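Local coordinates for protein beta-galactosidase (Trichoderma reesei, PDB 3OG2) that probably hydrolyses terminal non-reducing beta-D-galactose residues from beta-D-galactosides, as a glycoside hydrolase of family 35, at residues D60-I65 and F101-K106; I590-I595 and S601-F606. One frame throughout, in Å; residues are numbered along the deposited sequence. Where two conformers were deposited one is given.

Contact 1: D60-I65 and F101-K106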
# COMPACT_ATOMS: atom_id res chain seq x y z
N ASP A 60 12.20 -0.37 7.87
CA ASP A 60 11.12 -0.65 8.83
C ASP A 60 10.01 -1.43 8.18
O ASP A 60 9.56 -2.47 8.71
CB ASP A 60 10.61 0.68 9.40
CG ASP A 60 9.53 0.43 10.43
OD1 ASP A 60 9.74 -0.41 11.35
OD2 ASP A 60 8.46 1.08 10.38
N VAL A 61 9.54 -0.97 7.02
CA VAL A 61 8.43 -1.73 6.42
C VAL A 61 8.96 -3.06 5.94
O VAL A 61 8.21 -4.08 6.09
CB VAL A 61 7.83 -0.81 5.36
CG1 VAL A 61 6.85 0.18 5.99
CG2 VAL A 61 8.91 -0.02 4.66
N PHE A 62 10.15 -3.20 5.41
CA PHE A 62 10.63 -4.53 4.99
C PHE A 62 10.78 -5.46 6.17
O PHE A 62 10.49 -6.66 6.03
CB PHE A 62 11.97 -4.42 4.26
CG PHE A 62 11.93 -3.99 2.81
CD1 PHE A 62 12.52 -2.79 2.43
CD2 PHE A 62 11.34 -4.73 1.83
CE1 PHE A 62 12.51 -2.39 1.09
CE2 PHE A 62 11.32 -4.36 0.49
CZ PHE A 62 11.92 -3.18 0.10
N HIS A 63 11.21 -4.99 7.33
CA HIS A 63 11.28 -5.86 8.49
C HIS A 63 9.90 -6.42 8.85
O HIS A 63 9.73 -7.55 9.25
CB HIS A 63 11.73 -5.05 9.72
CG HIS A 63 13.17 -4.80 9.87
ND1 HIS A 63 13.68 -3.80 10.66
CD2 HIS A 63 14.20 -5.53 9.37
CE1 HIS A 63 15.00 -3.88 10.62
NE2 HIS A 63 15.34 -4.92 9.83
N LYS A 64 8.88 -5.54 8.73
CA LYS A 64 7.51 -5.92 9.10
C LYS A 64 6.97 -6.92 8.07
O LYS A 64 6.21 -7.83 8.44
CB LYS A 64 6.66 -4.66 9.20
CG LYS A 64 7.01 -3.88 10.46
CD LYS A 64 6.50 -2.45 10.49
CE LYS A 64 6.86 -1.88 11.88
NZ LYS A 64 6.60 -0.45 11.98
N ILE A 65 7.34 -6.79 6.80
CA ILE A 65 6.88 -7.77 5.80
C ILE A 65 7.65 -9.07 5.91
O ILE A 65 7.07 -10.15 5.85
CB ILE A 65 7.01 -7.12 4.42
CG1 ILE A 65 5.97 -5.99 4.35
CG2 ILE A 65 6.85 -8.16 3.31
CD1 ILE A 65 6.00 -5.20 3.06
N PHE A 101 16.15 -0.50 -2.84
CA PHE A 101 16.90 -1.72 -3.14
C PHE A 101 17.81 -2.16 -2.00
O PHE A 101 17.90 -3.34 -1.68
CB PHE A 101 17.72 -1.53 -4.40
CG PHE A 101 16.96 -1.23 -5.69
CD1 PHE A 101 15.70 -1.76 -5.94
CD2 PHE A 101 17.52 -0.39 -6.65
CE1 PHE A 101 14.99 -1.49 -7.10
CE2 PHE A 101 16.81 -0.12 -7.85
CZ PHE A 101 15.56 -0.68 -8.06
N GLU A 102 18.51 -1.16 -1.42
CA GLU A 102 19.42 -1.48 -0.32
C GLU A 102 18.69 -2.04 0.87
O GLU A 102 19.19 -3.00 1.52
CB GLU A 102 20.24 -0.22 0.04
CG GLU A 102 21.19 0.14 -1.10
CD GLU A 102 22.12 1.28 -0.78
OE1 GLU A 102 22.05 1.77 0.37
OE2 GLU A 102 22.93 1.70 -1.67
N ALA A 103 17.53 -1.47 1.17
CA ALA A 103 16.77 -1.99 2.31
C ALA A 103 16.28 -3.41 2.02
O ALA A 103 16.22 -4.23 2.91
CB ALA A 103 15.57 -1.10 2.62
N ALA A 104 15.91 -3.70 0.77
CA ALA A 104 15.47 -5.06 0.43
C ALA A 104 16.60 -6.04 0.69
O ALA A 104 16.43 -7.09 1.32
CB ALA A 104 15.02 -5.14 -1.03
N THR A 105 17.79 -5.67 0.19
CA THR A 105 18.97 -6.56 0.44
C THR A 105 19.21 -6.71 1.93
O THR A 105 19.47 -7.83 2.39
CB THR A 105 20.20 -5.98 -0.26
OG1 THR A 105 19.97 -6.01 -1.67
CG2 THR A 105 21.47 -6.78 0.10
N LYS A 106 19.13 -5.63 2.69
CA LYS A 106 19.41 -5.71 4.13
C LYS A 106 18.37 -6.54 4.89
O LYS A 106 18.74 -7.16 5.88
CB LYS A 106 19.45 -4.27 4.70
CG LYS A 106 20.04 -4.23 6.11
CD LYS A 106 20.49 -2.81 6.51
CE LYS A 106 21.07 -2.85 7.92
NZ LYS A 106 20.48 -3.92 8.80
O HOH W 1 18.11 -5.64 9.76
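Phe62 reaches from helix 58-66 to Ala103 and Ala104 on helix 98-107 and carries nearly all of the contact between them. Its CB leaves the backbone toward the second helix, and a chi1 of -79° sets CG beside the backbone N and anti to the carbonyl carbon, which sends the ring across the gap. CD1, the first ring atom to reach the other helix, meets the CB of Ala103 at 3.5 Å in an oblique approach. The next atom round, CE1, is divided between that same methyl and the backbone, lying 3.7 Å from the N of Ala104. At the tip, CZ stands 3.8 Å from the CB of Ala104, and CE2 touches this methyl more loosely. The Ala104 backbone thus lies over one face of the ring, and its CB makes a CH-pi contact, 4.3 Å from the ring centroid of Phe62 and 27° off the ring normal. Alanine suits both places because a bare methyl lets a flat six-membered ring settle against the helix backbone itself; the nearest CA pair, Phe62 and Ala104, is 6.7 Å apart. Beyond the pair, the Phe62 ring also meets Phe100 and packs on Val73 and Leu111, from neighbouring parallel strands of the TIM barrel, so the contact belongs to the layer where helices 58-66 and 98-107 cover strands 72-76 and 110-116. Beside this apolar patch a water bridges the helices: it lies in the ring plane of His63, 2.9 Å from its NE2, and accepts a weak bond from the NZ of Lys106. No direct hydrogen bond crosses between the segments, so their cohesion comes from dispersion and the CH-pi contact, with the water as a modest polar supplement at the more exposed side.

Contact 2: I590-I595 and S601-F606; sequences IRSVAI and SVQADF
With chi1 at -66°, Arg591 sets its CG beside the backbone N, and the chain then runs extended to NE; Asp605, with chi1 at -70°, swings its carboxylate to meet it. The guanidinium grips side-on: NE donates to OD1 of Asp605 at 2.8 Å, while NH2 of Arg591 reaches OD2 at the same length. Both oxygens lie close to the guanidinium plane but are met from above the carboxylate plane, the two groups being turned 48° apart. Arginine suits this place because NH1 and NH2 can also serve His63 and Asp60. The strands form an antiparallel beta hairpin at the edge of a mixed sheet, interrupted by a classic beta bulge: Arg591 and Ser592 both face Gln603, whose O takes a 2.8 Å bond from the N of Arg591 and a weak one from the N of Ser592. Past the bulge, regular pairing resumes, with Ser601 N donating to Ala594 O at 2.8 Å. On one face, CD1 of Ile590 rests 3.7 Å from the CB of Ala604, and Val593 lies alongside Val602; these branched and small apolar residues suit a buried face that packs on Ile584. On the other, a water joins Ser592 OG to the carbonyl O of Ser601.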
# COMPACT_ATOMS: atom_id res chain seq x y z
N ILE A 590 9.33 -9.00 15.99
CA ILE A 590 10.74 -9.40 15.98
C ILE A 590 11.29 -9.08 14.61
O ILE A 590 10.79 -9.58 13.61
CB ILE A 590 10.91 -10.88 16.31
CG1 ILE A 590 10.30 -11.19 17.68
CG2 ILE A 590 12.36 -11.28 16.17
CD1 ILE A 590 11.01 -10.54 18.87
N ARG A 591 12.26 -8.16 14.59
CA ARG A 591 12.81 -7.69 13.34
C ARG A 591 13.90 -8.61 12.83
O ARG A 591 13.96 -8.85 11.62
CB ARG A 591 13.42 -6.28 13.50
CG ARG A 591 12.34 -5.24 13.80
CD ARG A 591 13.06 -3.87 14.11
NE ARG A 591 11.99 -2.91 14.38
CZ ARG A 591 11.31 -2.26 13.46
NH1 ARG A 591 11.59 -2.36 12.16
NH2 ARG A 591 10.33 -1.45 13.86
N SER A 592 14.79 -9.08 13.69
CA SER A 592 15.95 -9.84 13.21
C SER A 592 16.60 -10.50 14.40
O SER A 592 16.41 -10.10 15.55
CB SER A 592 16.98 -8.91 12.57
OG SER A 592 17.50 -7.96 13.49
N VAL A 593 17.44 -11.47 14.12
CA VAL A 593 18.38 -12.06 15.06
C VAL A 593 19.75 -12.10 14.39
O VAL A 593 19.87 -12.12 13.14
CB VAL A 593 17.98 -13.48 15.51
CG1 VAL A 593 16.65 -13.40 16.26
CG2 VAL A 593 17.94 -14.43 14.31
N ALA A 594 20.78 -12.13 15.23
CA ALA A 594 22.15 -12.29 14.72
C ALA A 594 22.94 -13.00 15.81
O ALA A 594 22.64 -12.89 17.02
CB ALA A 594 22.78 -10.95 14.36
N ILE A 595 23.96 -13.73 15.35
CA ILE A 595 24.86 -14.39 16.27
C ILE A 595 26.20 -13.67 16.23
O ILE A 595 26.72 -13.41 15.15
CB ILE A 595 25.14 -15.87 15.93
CG1 ILE A 595 23.95 -16.81 16.13
CG2 ILE A 595 26.35 -16.34 16.73
CD1 ILE A 595 23.10 -16.45 17.34
N SER A 601 21.68 -12.00 19.46
CA SER A 601 21.22 -10.62 19.55
C SER A 601 19.89 -10.51 18.83
O SER A 601 19.82 -10.90 17.66
CB SER A 601 22.28 -9.74 18.87
OG SER A 601 21.97 -8.37 18.89
N VAL A 602 18.87 -10.01 19.46
CA VAL A 602 17.54 -9.90 18.89
C VAL A 602 17.20 -8.40 18.75
O VAL A 602 17.40 -7.66 19.72
CB VAL A 602 16.53 -10.58 19.82
CG1 VAL A 602 15.13 -10.52 19.20
CG2 VAL A 602 16.94 -12.02 20.14
N GLN A 603 16.66 -8.03 17.61
CA GLN A 603 16.07 -6.71 17.48
C GLN A 603 14.55 -6.85 17.51
O GLN A 603 14.04 -7.65 16.71
CB GLN A 603 16.54 -6.06 16.16
CG GLN A 603 18.05 -5.79 16.13
CD GLN A 603 18.53 -4.83 17.20
OE1 GLN A 603 19.47 -5.18 17.96
NE2 GLN A 603 17.96 -3.62 17.27
N ALA A 604 13.90 -6.11 18.37
CA ALA A 604 12.48 -6.32 18.63
C ALA A 604 11.78 -5.00 18.95
O ALA A 604 12.46 -4.08 19.42
CB ALA A 604 12.33 -7.25 19.82
N ASP A 605 10.48 -4.97 18.73
CA ASP A 605 9.67 -3.85 19.18
C ASP A 605 8.63 -4.36 20.18
O ASP A 605 8.13 -5.48 20.04
CB ASP A 605 8.92 -3.14 18.05
CG ASP A 605 9.85 -2.37 17.14
OD1 ASP A 605 11.04 -2.71 16.98
OD2 ASP A 605 9.37 -1.34 16.52
N PHE A 606 8.33 -3.52 21.16
CA PHE A 606 7.38 -3.85 22.18
C PHE A 606 6.35 -2.73 22.35
O PHE A 606 6.69 -1.57 22.58
CB PHE A 606 8.09 -4.01 23.54
CG PHE A 606 9.16 -5.08 23.46
CD1 PHE A 606 8.82 -6.43 23.54
CD2 PHE A 606 10.51 -4.71 23.34
CE1 PHE A 606 9.78 -7.43 23.48
CE2 PHE A 606 11.47 -5.72 23.28
CZ PHE A 606 11.12 -7.06 23.35
O HOH W 2 19.72 -8.90 15.15

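From the N terminus, the chain first makes helix 58-66, passes through barrel strand 72-76 and returns along helix 98-107, where contact 1 closes a loop of 35 residues. Contact 2 comes much later, in series with the first: it neither encloses nor crosses it, and closes a beta hairpin in the third beta-galactosidase domain, with five residues between the segments, three of them still strand. Although they belong to different domains, the two contacts touch, their centres 14 Å apart. Asp60 OD1 forms a salt bridge with Arg591 NH2 at 2.8 Å, and His63 ND1 probably hydrogen-bonds to Arg591 NH1, joining the outer side of a barrel helix to the edge strand 589-596.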